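Local coordinates for protein plasmodium falciparum gamete antigen 27/25 (Plasmodium falciparum, PDB 1N81) that is essential for sexual development of the malaria parasite as a gametocyte protein, with a molecular function that is still unknown and may involve dimerization, at residues N76-R80 with Q168-D172; G19-F23 with L106-Q110. One frame throughout, in Å; residues are numbered along the deposited sequence.

Both contacts lie in the middle of an all-helical chain, contact 1 about 7 Å and contact 2 about 4 Å from its centre, with their own centres about 12 Å apart. Their segments alternate along the sequence; each contact joins two of helices 13-35, 71-89, 96-122 and 156-173, and the two touch each other. Glu22 makes the connection: its OE1 forms a salt bridge with Arg80 NE at 2.8 Å, while its OE2 packs 3.3 Å from Phe169 CD1 and 3.6 Å from Ile77 CG1. Phe169 CZ also sits 3.8 Å from Gly19 N. Arg80 serves contact 1 through its NH1 and NH2 ends and reaches contact 2 through NE.

Contact 1: N76-R80 with Q168-D172; sequences NIVNR and QFLID
Two regular alpha-helical turns, one from helix 71-89 and one from helix 156-173, run antiparallel at 169° with their axes 11.2 Å apart, a spacing bridged by polar side chains. Gln168 comes first on the second segment. Its extended side chain (chi1 and chi2 both t) carries OE1 to 2.9 Å from Arg80 NH1, which donates a hydrogen bond, and to 3.8 Å from Asn76 CB. Phe169 follows with chi1 t; its CD1 lies over one face of the Arg80 guanidinium, 3.5 Å from Arg80 NH2. Leu170 points away and packs on helix 96-122. One turn after Gln168, Asp172 (chi1 m) points back in. Its OD2 accepts a hydrogen bond from Asn76 ND2 at 2.6 Å and makes a salt bridge with Arg80 NH1 at 3.6 Å; a water donates to the same OD2 and accepts from Arg80 NH2, both at 2.7 Å. Asp172 OD1 pairs with Arg72, while Arg80 (chi1 m, chi2 t, chi3 m) keeps NE for Glu22, its strongest polar partner. This is a polar, buried helix-helix contact: the arginine's charge is met by carboxylates from two other helices, so ion pairs and directional hydrogen bonds, with the Phe169 ring beside them, join these helices in the buried interior.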
loop_
_atom_site.group_PDB
_atom_site.type_symbol
_atom_site.label_atom_id
_atom_site.label_comp_id
_atom_site.label_asym_id
_atom_site.label_seq_id
_atom_site.Cartn_x
_atom_site.Cartn_y
_atom_site.Cartn_z
ATOM N N ASN A 76 -7.065 -7.293 4.882
ATOM C CA ASN A 76 -5.954 -6.425 5.282
ATOM C C ASN A 76 -5.852 -5.168 4.436
ATOM O O ASN A 76 -5.350 -4.146 4.921
ATOM C CB ASN A 76 -4.617 -7.155 5.257
ATOM C CG ASN A 76 -4.473 -8.138 6.418
ATOM O OD1 ASN A 76 -5.218 -8.069 7.390
ATOM N ND2 ASN A 76 -3.501 -9.039 6.322
ATOM N N ILE A 77 -6.299 -5.228 3.182
ATOM C CA ILE A 77 -6.257 -4.015 2.349
ATOM C C ILE A 77 -7.182 -3.009 3.030
ATOM O O ILE A 77 -6.802 -1.857 3.251
ATOM C CB ILE A 77 -6.760 -4.248 0.876
ATOM C CG1 ILE A 77 -5.714 -5.030 0.087
ATOM C CG2 ILE A 77 -6.985 -2.888 0.160
ATOM C CD1 ILE A 77 -6.150 -5.330 -1.355
ATOM N N VAL A 78 -8.386 -3.464 3.383
ATOM C CA VAL A 78 -9.368 -2.611 4.055
ATOM C C VAL A 78 -8.791 -2.077 5.372
ATOM O O VAL A 78 -8.913 -0.880 5.672
ATOM C CB VAL A 78 -10.678 -3.366 4.360
ATOM C CG1 VAL A 78 -11.624 -2.456 5.176
ATOM C CG2 VAL A 78 -11.355 -3.779 3.049
ATOM N N ASN A 79 -8.163 -2.960 6.147
ATOM C CA ASN A 79 -7.569 -2.530 7.408
ATOM C C ASN A 79 -6.541 -1.434 7.185
ATOM O O ASN A 79 -6.593 -0.386 7.831
ATOM C CB ASN A 79 -6.874 -3.688 8.143
ATOM C CG ASN A 79 -7.846 -4.721 8.661
ATOM O OD1 ASN A 79 -8.988 -4.406 8.945
ATOM N ND2 ASN A 79 -7.389 -5.961 8.803
ATOM N N ARG A 80 -5.605 -1.680 6.268
ATOM C CA ARG A 80 -4.550 -0.699 5.995
ATOM C C ARG A 80 -5.144 0.631 5.548
ATOM O O ARG A 80 -4.674 1.695 5.946
ATOM C CB ARG A 80 -3.557 -1.227 4.937
ATOM C CG ARG A 80 -2.516 -2.239 5.501
ATOM C CD ARG A 80 -1.432 -2.500 4.451
ATOM N NE ARG A 80 -1.992 -3.080 3.225
ATOM C CZ ARG A 80 -2.147 -4.381 3.025
ATOM N NH1 ARG A 80 -1.777 -5.231 3.979
ATOM N NH2 ARG A 80 -2.637 -4.831 1.866
ATOM N N GLN A 168 3.680 -5.590 6.069
ATOM C CA GLN A 168 2.448 -6.373 6.009
ATOM C C GLN A 168 1.982 -6.577 4.594
ATOM O O GLN A 168 1.600 -7.685 4.210
ATOM C CB GLN A 168 1.300 -5.716 6.777
ATOM C CG GLN A 168 0.079 -6.622 6.768
ATOM C CD GLN A 168 -1.107 -6.009 7.423
ATOM O OE1 GLN A 168 -1.764 -5.139 6.859
ATOM N NE2 GLN A 168 -1.387 -6.443 8.646
ATOM N N PHE A 169 1.982 -5.496 3.817
ATOM C CA PHE A 169 1.555 -5.562 2.427
ATOM C C PHE A 169 2.402 -6.585 1.634
ATOM O O PHE A 169 1.877 -7.390 0.879
ATOM C CB PHE A 169 1.681 -4.175 1.770
ATOM C CG PHE A 169 1.277 -4.152 0.313
ATOM C CD1 PHE A 169 0.034 -3.639 -0.072
ATOM C CD2 PHE A 169 2.140 -4.643 -0.669
ATOM C CE1 PHE A 169 -0.364 -3.605 -1.426
ATOM C CE2 PHE A 169 1.768 -4.622 -2.022
ATOM C CZ PHE A 169 0.500 -4.096 -2.401
ATOM N N LEU A 170 3.715 -6.535 1.786
ATOM C CA LEU A 170 4.571 -7.451 1.047
ATOM C C LEU A 170 4.260 -8.926 1.397
ATOM O O LEU A 170 4.051 -9.760 0.512
ATOM C CB LEU A 170 6.037 -7.110 1.332
ATOM C CG LEU A 170 6.432 -5.772 0.686
ATOM C CD1 LEU A 170 7.728 -5.304 1.255
ATOM C CD2 LEU A 170 6.535 -5.898 -0.819
ATOM N N ILE A 171 4.198 -9.242 2.683
ATOM C CA ILE A 171 3.906 -10.616 3.089
ATOM C C ILE A 171 2.581 -11.096 2.499
ATOM O O ILE A 171 2.501 -12.182 1.972
ATOM C CB ILE A 171 3.901 -10.741 4.635
ATOM C CG1 ILE A 171 5.324 -10.553 5.156
ATOM C CG2 ILE A 171 3.391 -12.132 5.048
ATOM C CD1 ILE A 171 5.407 -10.240 6.638
ATOM N N ASP A 172 1.554 -10.260 2.557
ATOM C CA ASP A 172 0.253 -10.597 2.017
ATOM C C ASP A 172 0.169 -10.687 0.519
ATOM O O ASP A 172 -0.595 -11.488 -0.007
ATOM C CB ASP A 172 -0.797 -9.546 2.380
ATOM C CG ASP A 172 -1.240 -9.650 3.779
ATOM O OD1 ASP A 172 -0.804 -10.613 4.447
ATOM O OD2 ASP A 172 -2.023 -8.785 4.201
HETATM O O HOH W 1 -3.228 -7.455 2.138
#

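Contact 2: G19-F23 with L106-Q110; sequences GDIEF and LWVEQ
In this antiparallel helix pair of the all-helical core, one turn each of helices 13-35 and 96-122 is alpha-helical throughout, and the axes of these short segments pass 10.9 Å apart at 151°. The register pairs Gly19 with Gln110 and Phe23 with Leu106, both with CA atoms 6.6 Å apart. Phe23 fills the space between the helices. With chi1 m and chi2 near 93°, it points at the opposite turn and brings CD2 to 3.6 Å from Leu106 O and 4.0 Å from Leu106 CD2, while CZ meets Glu109 CG at 3.7 Å near the ring plane. Over one ring face lies Gln110 CB, 3.8 Å from the centroid and 15° off the normal, a CH-pi contact. Glu109 (chi1 and chi2 both t) lies along the ring edge, and its carboxylate makes salt bridges with Arg84 and Arg165; Arg84 also pairs with Glu22. At the other end of the contact, the extended Gln110 (chi1 and chi2 both t) reaches across to Gly19, where the lack of a side chain lets its amide lie close to the backbone, NE2 being 3.3 Å from Gly19 C. From there Gln110 NE2 donates a hydrogen bond to Asp20 OD1 at 3.0 Å.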
loop_
_atom_site.group_PDB
_atom_site.type_symbol
_atom_site.label_atom_id
_atom_site.label_comp_id
_atom_site.label_asym_id
_atom_site.label_seq_id
_atom_site.Cartn_x
_atom_site.Cartn_y
_atom_site.Cartn_z
ATOM N N GLY A 19 -1.217 -2.934 -5.642
ATOM C CA GLY A 19 -0.817 -1.637 -5.147
ATOM C C GLY A 19 -1.759 -0.577 -5.728
ATOM O O GLY A 19 -2.316 0.226 -4.988
ATOM N N ASP A 20 -1.959 -0.569 -7.047
ATOM C CA ASP A 20 -2.860 0.430 -7.638
ATOM C C ASP A 20 -4.240 0.366 -7.058
ATOM O O ASP A 20 -4.860 1.404 -6.765
ATOM C CB ASP A 20 -2.928 0.293 -9.169
ATOM C CG ASP A 20 -1.752 0.983 -9.854
ATOM O OD1 ASP A 20 -0.985 1.672 -9.137
ATOM O OD2 ASP A 20 -1.592 0.862 -11.088
ATOM N N ILE A 21 -4.728 -0.850 -6.868
ATOM C CA ILE A 21 -6.046 -1.039 -6.306
ATOM C C ILE A 21 -6.218 -0.432 -4.894
ATOM O O ILE A 21 -7.148 0.350 -4.647
ATOM C CB ILE A 21 -6.383 -2.537 -6.251
ATOM C CG1 ILE A 21 -6.699 -3.034 -7.675
ATOM C CG2 ILE A 21 -7.546 -2.786 -5.304
ATOM C CD1 ILE A 21 -6.613 -4.531 -7.823
ATOM N N GLU A 22 -5.309 -0.795 -3.998
ATOM C CA GLU A 22 -5.312 -0.335 -2.607
ATOM C C GLU A 22 -5.104 1.169 -2.487
ATOM O O GLU A 22 -5.829 1.855 -1.776
ATOM C CB GLU A 22 -4.183 -1.033 -1.822
ATOM C CG GLU A 22 -3.919 -0.418 -0.427
ATOM C CD GLU A 22 -3.251 -1.378 0.569
ATOM O OE1 GLU A 22 -2.901 -0.935 1.691
ATOM O OE2 GLU A 22 -3.086 -2.570 0.246
ATOM N N PHE A 23 -4.113 1.691 -3.195
ATOM C CA PHE A 23 -3.848 3.106 -3.059
ATOM C C PHE A 23 -4.857 4.020 -3.753
ATOM O O PHE A 23 -5.123 5.097 -3.247
ATOM C CB PHE A 23 -2.388 3.407 -3.466
ATOM C CG PHE A 23 -1.375 2.944 -2.439
ATOM C CD1 PHE A 23 -0.785 1.679 -2.533
ATOM C CD2 PHE A 23 -1.087 3.727 -1.324
ATOM C CE1 PHE A 23 0.077 1.193 -1.531
ATOM C CE2 PHE A 23 -0.212 3.252 -0.290
ATOM C CZ PHE A 23 0.372 1.974 -0.404
ATOM N N LEU A 106 0.747 8.881 -0.198
ATOM C CA LEU A 106 0.321 7.595 -0.725
ATOM C C LEU A 106 1.351 7.135 -1.736
ATOM O O LEU A 106 1.741 5.973 -1.765
ATOM C CB LEU A 106 -1.071 7.706 -1.393
ATOM C CG LEU A 106 -2.263 7.985 -0.442
ATOM C CD1 LEU A 106 -3.562 8.034 -1.227
ATOM C CD2 LEU A 106 -2.362 6.913 0.655
ATOM N N TRP A 107 1.794 8.073 -2.560
ATOM C CA TRP A 107 2.779 7.806 -3.602
ATOM C C TRP A 107 4.058 7.259 -2.990
ATOM O O TRP A 107 4.621 6.271 -3.477
ATOM C CB TRP A 107 3.094 9.106 -4.348
ATOM C CG TRP A 107 3.935 8.979 -5.555
ATOM C CD1 TRP A 107 3.497 8.885 -6.847
ATOM C CD2 TRP A 107 5.386 8.935 -5.617
ATOM N NE1 TRP A 107 4.573 8.787 -7.706
ATOM C CE2 TRP A 107 5.735 8.818 -6.986
ATOM C CE3 TRP A 107 6.401 8.991 -4.660
ATOM C CZ2 TRP A 107 7.076 8.733 -7.412
ATOM C CZ3 TRP A 107 7.728 8.910 -5.078
ATOM C CH2 TRP A 107 8.055 8.787 -6.448
ATOM N N VAL A 108 4.515 7.921 -1.933
ATOM C CA VAL A 108 5.731 7.527 -1.262
ATOM C C VAL A 108 5.646 6.087 -0.757
ATOM O O VAL A 108 6.532 5.279 -1.010
ATOM C CB VAL A 108 6.034 8.478 -0.102
ATOM C CG1 VAL A 108 7.119 7.849 0.834
ATOM C CG2 VAL A 108 6.517 9.861 -0.691
ATOM N N GLU A 109 4.559 5.771 -0.074
ATOM C CA GLU A 109 4.365 4.437 0.465
ATOM C C GLU A 109 4.297 3.418 -0.684
ATOM O O GLU A 109 4.958 2.365 -0.631
ATOM C CB GLU A 109 3.088 4.388 1.325
ATOM C CG GLU A 109 2.897 3.051 2.049
ATOM C CD GLU A 109 1.683 3.023 2.968
ATOM O OE1 GLU A 109 1.365 1.928 3.469
ATOM O OE2 GLU A 109 1.042 4.073 3.201
ATOM N N GLN A 110 3.547 3.735 -1.737
ATOM C CA GLN A 110 3.440 2.785 -2.846
ATOM C C GLN A 110 4.806 2.554 -3.525
ATOM O O GLN A 110 5.197 1.407 -3.826
ATOM C CB GLN A 110 2.373 3.225 -3.854
ATOM C CG GLN A 110 2.174 2.194 -4.942
ATOM C CD GLN A 110 0.999 2.481 -5.839
ATOM O OE1 GLN A 110 0.442 3.568 -5.823
ATOM N NE2 GLN A 110 0.620 1.497 -6.635
#